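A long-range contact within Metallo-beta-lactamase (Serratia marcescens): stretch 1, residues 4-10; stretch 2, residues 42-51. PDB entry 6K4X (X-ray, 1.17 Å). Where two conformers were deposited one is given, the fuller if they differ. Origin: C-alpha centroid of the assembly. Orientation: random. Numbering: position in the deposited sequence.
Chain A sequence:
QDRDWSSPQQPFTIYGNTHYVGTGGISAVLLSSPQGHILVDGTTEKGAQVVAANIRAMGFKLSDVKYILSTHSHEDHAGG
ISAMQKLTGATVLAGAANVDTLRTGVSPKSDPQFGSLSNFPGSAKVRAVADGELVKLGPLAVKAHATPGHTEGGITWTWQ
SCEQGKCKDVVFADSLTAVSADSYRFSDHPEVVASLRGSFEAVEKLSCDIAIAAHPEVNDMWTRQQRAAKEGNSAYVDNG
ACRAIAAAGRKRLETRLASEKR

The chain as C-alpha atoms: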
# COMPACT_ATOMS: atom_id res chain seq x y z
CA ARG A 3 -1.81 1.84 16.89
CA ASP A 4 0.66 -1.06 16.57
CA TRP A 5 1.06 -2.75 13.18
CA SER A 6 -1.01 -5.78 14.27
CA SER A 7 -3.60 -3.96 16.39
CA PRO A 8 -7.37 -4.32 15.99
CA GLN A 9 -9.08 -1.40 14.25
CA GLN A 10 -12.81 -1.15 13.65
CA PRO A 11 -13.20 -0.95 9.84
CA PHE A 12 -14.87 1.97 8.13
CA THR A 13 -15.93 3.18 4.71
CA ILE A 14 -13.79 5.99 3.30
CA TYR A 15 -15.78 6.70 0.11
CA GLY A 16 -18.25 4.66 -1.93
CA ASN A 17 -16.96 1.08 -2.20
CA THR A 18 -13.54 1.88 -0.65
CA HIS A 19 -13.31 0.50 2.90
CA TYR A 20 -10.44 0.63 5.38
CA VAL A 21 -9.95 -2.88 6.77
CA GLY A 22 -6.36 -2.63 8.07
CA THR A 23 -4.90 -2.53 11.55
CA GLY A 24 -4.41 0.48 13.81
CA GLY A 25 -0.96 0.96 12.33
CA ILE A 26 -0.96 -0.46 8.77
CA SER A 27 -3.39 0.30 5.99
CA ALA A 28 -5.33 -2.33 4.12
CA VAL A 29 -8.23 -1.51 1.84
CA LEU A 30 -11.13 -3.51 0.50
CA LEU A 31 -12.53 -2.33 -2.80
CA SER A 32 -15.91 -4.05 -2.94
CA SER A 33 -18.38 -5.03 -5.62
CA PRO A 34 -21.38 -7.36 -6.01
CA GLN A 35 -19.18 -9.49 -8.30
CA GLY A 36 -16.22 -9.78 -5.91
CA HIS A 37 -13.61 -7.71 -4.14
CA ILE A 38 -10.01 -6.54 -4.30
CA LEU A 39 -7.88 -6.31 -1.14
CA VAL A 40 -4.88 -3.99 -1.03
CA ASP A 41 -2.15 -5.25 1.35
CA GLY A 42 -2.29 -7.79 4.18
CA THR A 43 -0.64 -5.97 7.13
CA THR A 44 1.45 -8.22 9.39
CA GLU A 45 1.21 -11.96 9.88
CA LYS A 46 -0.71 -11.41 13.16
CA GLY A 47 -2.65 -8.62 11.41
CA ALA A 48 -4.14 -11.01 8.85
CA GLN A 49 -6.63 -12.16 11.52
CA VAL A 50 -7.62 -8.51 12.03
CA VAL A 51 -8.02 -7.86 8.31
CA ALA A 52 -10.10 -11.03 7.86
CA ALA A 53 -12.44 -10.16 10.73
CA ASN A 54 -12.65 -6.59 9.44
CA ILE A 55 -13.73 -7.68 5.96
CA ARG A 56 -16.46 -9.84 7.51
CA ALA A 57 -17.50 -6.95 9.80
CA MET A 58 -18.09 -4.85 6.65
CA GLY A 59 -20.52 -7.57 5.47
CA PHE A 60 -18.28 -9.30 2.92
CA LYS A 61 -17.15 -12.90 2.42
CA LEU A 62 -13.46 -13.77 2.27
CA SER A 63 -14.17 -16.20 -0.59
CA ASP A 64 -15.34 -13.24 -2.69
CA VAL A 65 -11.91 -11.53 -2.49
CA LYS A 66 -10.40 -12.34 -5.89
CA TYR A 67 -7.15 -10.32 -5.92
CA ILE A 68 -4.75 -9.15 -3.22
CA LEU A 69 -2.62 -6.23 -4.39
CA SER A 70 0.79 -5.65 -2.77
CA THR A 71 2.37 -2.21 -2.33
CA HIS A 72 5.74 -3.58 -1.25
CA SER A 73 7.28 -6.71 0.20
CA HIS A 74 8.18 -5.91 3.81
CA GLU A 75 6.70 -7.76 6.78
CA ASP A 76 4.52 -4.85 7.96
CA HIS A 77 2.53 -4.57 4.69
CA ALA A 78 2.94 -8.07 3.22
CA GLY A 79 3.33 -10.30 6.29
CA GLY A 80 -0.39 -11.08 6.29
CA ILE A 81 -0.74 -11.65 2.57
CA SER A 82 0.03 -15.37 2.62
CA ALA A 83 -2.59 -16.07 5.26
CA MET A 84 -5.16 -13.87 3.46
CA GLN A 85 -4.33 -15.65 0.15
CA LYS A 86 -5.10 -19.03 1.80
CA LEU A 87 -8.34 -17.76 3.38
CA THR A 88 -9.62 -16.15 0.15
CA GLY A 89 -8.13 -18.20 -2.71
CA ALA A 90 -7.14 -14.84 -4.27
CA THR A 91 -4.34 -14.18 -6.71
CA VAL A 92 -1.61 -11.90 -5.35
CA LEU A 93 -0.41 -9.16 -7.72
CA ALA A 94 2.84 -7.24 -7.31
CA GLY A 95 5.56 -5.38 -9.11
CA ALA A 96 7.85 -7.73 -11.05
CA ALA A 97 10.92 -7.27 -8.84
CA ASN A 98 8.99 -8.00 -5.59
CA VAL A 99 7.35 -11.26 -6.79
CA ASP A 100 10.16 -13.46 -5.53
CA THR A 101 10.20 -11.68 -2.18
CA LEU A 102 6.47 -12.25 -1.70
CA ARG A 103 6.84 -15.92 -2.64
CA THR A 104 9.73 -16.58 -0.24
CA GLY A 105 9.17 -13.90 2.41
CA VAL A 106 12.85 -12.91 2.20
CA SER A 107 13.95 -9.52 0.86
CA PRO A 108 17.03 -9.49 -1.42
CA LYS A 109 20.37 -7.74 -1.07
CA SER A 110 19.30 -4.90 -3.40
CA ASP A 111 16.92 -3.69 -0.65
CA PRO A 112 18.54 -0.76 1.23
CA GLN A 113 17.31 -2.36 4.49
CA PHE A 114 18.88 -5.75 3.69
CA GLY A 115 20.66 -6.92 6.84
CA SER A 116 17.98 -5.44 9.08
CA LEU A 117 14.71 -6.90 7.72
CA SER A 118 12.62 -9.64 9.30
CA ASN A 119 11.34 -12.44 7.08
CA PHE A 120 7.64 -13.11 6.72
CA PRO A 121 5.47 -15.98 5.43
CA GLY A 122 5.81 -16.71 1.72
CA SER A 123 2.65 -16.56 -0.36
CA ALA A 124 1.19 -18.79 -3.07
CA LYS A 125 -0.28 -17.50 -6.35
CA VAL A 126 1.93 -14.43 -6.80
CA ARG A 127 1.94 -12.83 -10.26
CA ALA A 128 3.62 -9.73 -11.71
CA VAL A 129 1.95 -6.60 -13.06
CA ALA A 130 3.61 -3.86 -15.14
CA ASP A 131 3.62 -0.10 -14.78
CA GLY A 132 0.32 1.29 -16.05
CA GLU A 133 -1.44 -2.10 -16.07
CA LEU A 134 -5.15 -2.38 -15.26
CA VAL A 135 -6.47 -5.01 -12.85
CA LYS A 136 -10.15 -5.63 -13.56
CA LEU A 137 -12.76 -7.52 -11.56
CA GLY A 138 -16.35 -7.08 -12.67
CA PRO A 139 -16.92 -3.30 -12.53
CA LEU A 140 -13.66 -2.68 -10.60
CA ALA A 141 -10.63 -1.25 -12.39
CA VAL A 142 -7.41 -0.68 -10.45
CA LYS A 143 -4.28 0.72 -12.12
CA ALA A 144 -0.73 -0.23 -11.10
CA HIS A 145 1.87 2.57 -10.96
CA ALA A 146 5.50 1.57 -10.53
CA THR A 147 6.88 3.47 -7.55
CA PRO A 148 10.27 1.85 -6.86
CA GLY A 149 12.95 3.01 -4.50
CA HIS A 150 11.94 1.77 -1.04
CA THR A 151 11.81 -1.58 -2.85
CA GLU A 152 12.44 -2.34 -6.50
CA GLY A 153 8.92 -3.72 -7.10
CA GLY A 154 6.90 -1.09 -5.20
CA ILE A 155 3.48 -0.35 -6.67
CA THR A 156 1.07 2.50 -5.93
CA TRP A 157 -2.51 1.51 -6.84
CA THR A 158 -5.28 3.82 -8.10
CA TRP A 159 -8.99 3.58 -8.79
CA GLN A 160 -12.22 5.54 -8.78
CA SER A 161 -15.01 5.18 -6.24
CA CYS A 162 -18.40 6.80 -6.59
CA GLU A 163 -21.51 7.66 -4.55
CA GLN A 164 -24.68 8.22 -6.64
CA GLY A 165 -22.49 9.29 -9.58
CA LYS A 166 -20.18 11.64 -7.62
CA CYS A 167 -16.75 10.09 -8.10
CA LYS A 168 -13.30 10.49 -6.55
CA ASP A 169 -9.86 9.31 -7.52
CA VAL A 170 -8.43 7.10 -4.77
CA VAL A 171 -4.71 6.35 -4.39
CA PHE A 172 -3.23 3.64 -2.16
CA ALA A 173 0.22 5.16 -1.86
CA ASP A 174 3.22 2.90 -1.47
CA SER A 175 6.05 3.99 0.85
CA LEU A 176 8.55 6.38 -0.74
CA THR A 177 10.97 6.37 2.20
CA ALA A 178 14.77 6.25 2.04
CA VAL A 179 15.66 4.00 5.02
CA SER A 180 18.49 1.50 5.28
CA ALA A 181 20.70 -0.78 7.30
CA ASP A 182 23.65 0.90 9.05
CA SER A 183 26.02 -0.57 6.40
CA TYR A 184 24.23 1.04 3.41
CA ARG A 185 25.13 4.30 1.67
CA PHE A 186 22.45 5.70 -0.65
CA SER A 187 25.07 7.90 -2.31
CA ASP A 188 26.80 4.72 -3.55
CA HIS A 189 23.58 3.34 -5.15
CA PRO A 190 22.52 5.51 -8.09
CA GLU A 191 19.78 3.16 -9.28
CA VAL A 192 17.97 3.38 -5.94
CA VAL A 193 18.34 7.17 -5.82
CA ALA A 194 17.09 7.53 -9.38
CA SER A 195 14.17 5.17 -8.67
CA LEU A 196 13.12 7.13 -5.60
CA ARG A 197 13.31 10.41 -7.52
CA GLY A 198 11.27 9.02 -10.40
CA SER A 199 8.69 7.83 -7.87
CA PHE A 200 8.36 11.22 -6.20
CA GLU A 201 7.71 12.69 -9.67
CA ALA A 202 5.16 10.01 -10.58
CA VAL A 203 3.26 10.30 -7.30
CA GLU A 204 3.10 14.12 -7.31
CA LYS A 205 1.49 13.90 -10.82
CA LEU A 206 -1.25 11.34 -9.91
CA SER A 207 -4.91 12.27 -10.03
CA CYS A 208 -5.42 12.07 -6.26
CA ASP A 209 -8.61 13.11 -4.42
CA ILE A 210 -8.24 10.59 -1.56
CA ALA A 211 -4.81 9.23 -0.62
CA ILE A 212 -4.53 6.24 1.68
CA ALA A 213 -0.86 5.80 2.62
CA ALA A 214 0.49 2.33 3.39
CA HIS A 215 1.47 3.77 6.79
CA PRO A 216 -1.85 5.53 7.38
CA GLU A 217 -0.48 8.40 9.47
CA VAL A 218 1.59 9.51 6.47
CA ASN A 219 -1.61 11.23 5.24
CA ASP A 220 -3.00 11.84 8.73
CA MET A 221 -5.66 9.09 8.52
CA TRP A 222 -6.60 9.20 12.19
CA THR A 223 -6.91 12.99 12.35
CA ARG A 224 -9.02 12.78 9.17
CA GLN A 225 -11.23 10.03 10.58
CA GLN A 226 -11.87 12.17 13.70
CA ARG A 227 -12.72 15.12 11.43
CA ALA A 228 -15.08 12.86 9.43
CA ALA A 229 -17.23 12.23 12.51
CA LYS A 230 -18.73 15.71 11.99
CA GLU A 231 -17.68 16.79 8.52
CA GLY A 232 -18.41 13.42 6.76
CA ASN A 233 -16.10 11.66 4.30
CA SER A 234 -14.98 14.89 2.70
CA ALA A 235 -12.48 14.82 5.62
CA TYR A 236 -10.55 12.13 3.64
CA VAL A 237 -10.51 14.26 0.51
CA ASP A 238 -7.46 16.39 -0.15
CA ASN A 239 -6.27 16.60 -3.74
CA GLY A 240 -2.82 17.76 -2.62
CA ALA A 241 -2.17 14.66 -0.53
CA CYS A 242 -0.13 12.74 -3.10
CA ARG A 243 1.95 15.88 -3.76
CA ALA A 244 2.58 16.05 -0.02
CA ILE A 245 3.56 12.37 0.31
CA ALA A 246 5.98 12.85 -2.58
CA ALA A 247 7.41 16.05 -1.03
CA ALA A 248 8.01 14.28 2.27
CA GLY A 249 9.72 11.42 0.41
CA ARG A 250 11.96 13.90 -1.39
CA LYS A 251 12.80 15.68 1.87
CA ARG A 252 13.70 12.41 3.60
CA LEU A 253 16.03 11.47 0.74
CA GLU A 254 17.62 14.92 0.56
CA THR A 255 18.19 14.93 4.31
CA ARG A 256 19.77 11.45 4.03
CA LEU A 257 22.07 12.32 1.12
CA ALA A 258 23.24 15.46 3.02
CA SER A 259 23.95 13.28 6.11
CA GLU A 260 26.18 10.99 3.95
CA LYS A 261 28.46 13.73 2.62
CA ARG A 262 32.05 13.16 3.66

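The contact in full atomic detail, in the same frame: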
# COMPACT_ATOMS: atom_id res chain seq x y z
N ASP A 4 -0.39 -0.14 17.00
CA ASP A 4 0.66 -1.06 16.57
C ASP A 4 0.26 -1.70 15.23
O ASP A 4 -0.91 -1.66 14.80
CB ASP A 4 0.99 -2.10 17.65
CG ASP A 4 1.52 -1.47 18.93
OD1 ASP A 4 2.37 -0.57 18.83
OD2 ASP A 4 1.08 -1.89 20.02
N TRP A 5 1.24 -2.27 14.54
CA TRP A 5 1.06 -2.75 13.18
C TRP A 5 0.05 -3.89 13.11
O TRP A 5 -0.48 -4.15 12.06
CB TRP A 5 2.36 -3.30 12.60
CG TRP A 5 3.43 -2.32 12.33
CD1 TRP A 5 3.34 -0.97 12.33
CD2 TRP A 5 4.81 -2.65 12.07
NE1 TRP A 5 4.57 -0.42 12.02
CE2 TRP A 5 5.48 -1.43 11.88
CE3 TRP A 5 5.52 -3.85 11.99
CZ2 TRP A 5 6.84 -1.39 11.59
CZ3 TRP A 5 6.86 -3.80 11.70
CH2 TRP A 5 7.51 -2.58 11.51
N SER A 6 -0.12 -4.62 14.22
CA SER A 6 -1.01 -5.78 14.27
C SER A 6 -2.31 -5.49 15.02
O SER A 6 -3.09 -6.41 15.21
CB SER A 6 -0.32 -6.95 14.93
OG SER A 6 0.84 -7.33 14.20
N SER A 7 -2.53 -4.25 15.44
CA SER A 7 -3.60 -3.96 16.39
C SER A 7 -4.96 -4.01 15.71
O SER A 7 -5.16 -3.55 14.58
CB SER A 7 -3.40 -2.63 17.03
OG SER A 7 -3.37 -1.59 16.08
N PRO A 8 -5.99 -4.48 16.45
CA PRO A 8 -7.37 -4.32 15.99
C PRO A 8 -7.69 -2.87 15.65
O PRO A 8 -7.15 -1.92 16.25
CB PRO A 8 -8.19 -4.82 17.18
CG PRO A 8 -7.30 -5.88 17.78
CD PRO A 8 -5.90 -5.30 17.68
N GLN A 9 -8.62 -2.71 14.72
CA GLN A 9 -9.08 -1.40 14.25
C GLN A 9 -10.46 -1.60 13.62
O GLN A 9 -10.60 -2.38 12.68
CB GLN A 9 -8.09 -0.80 13.25
CG GLN A 9 -8.63 0.42 12.51
CD GLN A 9 -8.89 1.59 13.42
OE1 GLN A 9 -8.01 2.00 14.18
NE2 GLN A 9 -10.08 2.16 13.32
N GLN A 10 -11.48 -0.95 14.17
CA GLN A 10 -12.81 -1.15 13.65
C GLN A 10 -12.81 -0.62 12.22
O GLN A 10 -12.41 0.52 11.97
CB GLN A 10 -13.84 -0.40 14.50
CG GLN A 10 -15.28 -0.73 14.15
CD GLN A 10 -15.67 -2.14 14.53
OE1 GLN A 10 -15.17 -2.68 15.53
NE2 GLN A 10 -16.54 -2.75 13.75
N GLY A 42 -1.89 -6.81 3.19
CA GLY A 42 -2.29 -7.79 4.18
C GLY A 42 -1.95 -7.41 5.61
O GLY A 42 -2.36 -8.13 6.53
N THR A 43 -1.21 -6.32 5.82
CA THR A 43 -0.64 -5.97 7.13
C THR A 43 0.35 -7.07 7.54
O THR A 43 1.03 -7.63 6.69
CB THR A 43 -1.69 -5.59 8.19
OG1 THR A 43 -2.28 -6.71 8.86
CG2 THR A 43 -2.77 -4.71 7.59
N THR A 44 0.49 -7.28 8.86
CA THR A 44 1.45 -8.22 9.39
C THR A 44 0.84 -9.62 9.42
O THR A 44 -0.35 -9.82 9.19
CB THR A 44 1.86 -7.87 10.82
OG1 THR A 44 0.66 -7.92 11.60
CG2 THR A 44 2.50 -6.51 10.95
N GLU A 45 1.67 -10.62 9.73
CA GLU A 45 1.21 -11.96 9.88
C GLU A 45 0.09 -12.02 10.94
O GLU A 45 -0.97 -12.55 10.67
CB GLU A 45 2.42 -12.83 10.23
CG GLU A 45 2.12 -14.25 10.62
CD GLU A 45 3.39 -15.05 10.89
OE1 GLU A 45 4.50 -14.44 10.92
OE2 GLU A 45 3.27 -16.26 11.05
N LYS A 46 0.32 -11.44 12.12
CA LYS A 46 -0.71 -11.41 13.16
C LYS A 46 -1.91 -10.58 12.68
O LYS A 46 -3.07 -10.89 12.98
CB LYS A 46 -0.13 -10.83 14.44
CG LYS A 46 0.81 -11.74 15.21
CD LYS A 46 1.11 -11.25 16.61
CE LYS A 46 1.68 -9.85 16.64
NZ LYS A 46 2.90 -9.75 15.81
N GLY A 47 -1.62 -9.53 11.91
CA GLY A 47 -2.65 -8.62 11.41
C GLY A 47 -3.61 -9.28 10.44
O GLY A 47 -4.73 -8.79 10.28
N ALA A 48 -3.22 -10.37 9.78
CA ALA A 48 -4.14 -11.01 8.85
C ALA A 48 -5.45 -11.36 9.54
O ALA A 48 -6.51 -11.32 8.92
CB ALA A 48 -3.53 -12.23 8.21
N GLN A 49 -5.39 -11.78 10.81
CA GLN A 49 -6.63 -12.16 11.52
C GLN A 49 -7.52 -10.94 11.74
O GLN A 49 -8.75 -11.07 11.79
CB GLN A 49 -6.30 -12.84 12.86
CG GLN A 49 -5.41 -14.06 12.70
CD GLN A 49 -5.90 -15.03 11.65
OE1 GLN A 49 -5.14 -15.49 10.78
NE2 GLN A 49 -7.18 -15.36 11.71
N VAL A 50 -6.90 -9.76 11.92
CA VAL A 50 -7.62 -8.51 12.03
C VAL A 50 -8.28 -8.15 10.69
O VAL A 50 -9.47 -7.83 10.65
CB VAL A 50 -6.69 -7.41 12.56
CG1 VAL A 50 -7.31 -6.05 12.50
CG2 VAL A 50 -6.20 -7.71 13.97
N VAL A 51 -7.50 -8.19 9.61
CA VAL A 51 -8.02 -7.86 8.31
C VAL A 51 -9.19 -8.78 7.94
O VAL A 51 -10.21 -8.33 7.44
CB VAL A 51 -6.91 -7.94 7.25
CG1 VAL A 51 -7.46 -7.75 5.85
CG2 VAL A 51 -5.81 -6.95 7.53

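The contact joins an irregular N-terminal segment to a stretch that leads into a helix, and it rests on a single hydrogen bond between the stretches surrounded by modest apolar packing. About 320 Å² is buried, counting both sides, and most of it belongs to Ser-6, Val-50 and Thr-44.

The polar centre is the hydroxyl pair. Ser-6 OG lies 2.7 Å from Thr-44 OG1, a short hydrogen bond in which either group could be the donor. Thr-44 OG1 has a second task: it accepts from Gly-47 N at 2.8 Å, the capping bond, from a residue that precedes the turn leading into the helix. One threonine oxygen thus serves both the cap and the tertiary contact: the hydroxyl that caps also meets the other stretch. The CB of Lys-46 points toward the other stretch, and its NZ lies 3.6 Å from Ser-6 OG, a contact but not a hydrogen bond.

Local hydrogen bonds shape the segment that presents Ser-6. Asp-4 to Ser-7 form a type I turn, closed by Ser-7 N to Asp-4 O at 3.1 Å. The side chain reinforces it, since Ser-7 OG also donates to Asp-4 O at 2.8 Å. The CB of Ser-7 points away from the other stretch, and its hydroxyl bonds to the turn and to a partner elsewhere in the structure, while Ser-6, within the turn, makes the bond across.

Van der Waals contacts involve Trp-5 before Ser-6, and Ser-6 itself and the residues after it. In the first, an apolar one, Trp-5 CB meets Thr-44 CG2 at 3.6 Å. The methyl sits oblique to the indole, whose end leads away from the contact, so the closest packing is at CB, with Trp-5 ring atom CE3 4.2 Å from Thr-44 CG2. Thr-44 accordingly uses both branches, OG1 for hydrogen bonding and CG2 for packing. Val-50 points toward the segment and meets mostly backbone: Val-50 CG2 is 3.6 Å from Ser-6 O, and Val-50 CG1 is 3.9 Å from both Ser-7 O and Pro-8 CA. The apolar side chains of Pro-8 and Val-50 touch more loosely, CG to CG2 at 4.4 Å.

Close approach of the backbones comes at Gly-47, whose CA is 4.4 Å from Ser-6 CA. An ideal CB on this glycine would stand 3.8 Å from Trp-5 O, which is tolerable, but 2.0 Å from Thr-43 OG1, which is a clash. The clash an ideal CB would make is with its own stretch, not with the other one; there Thr-43 OG1 is engaged with Gly-42 O at 2.7 Å.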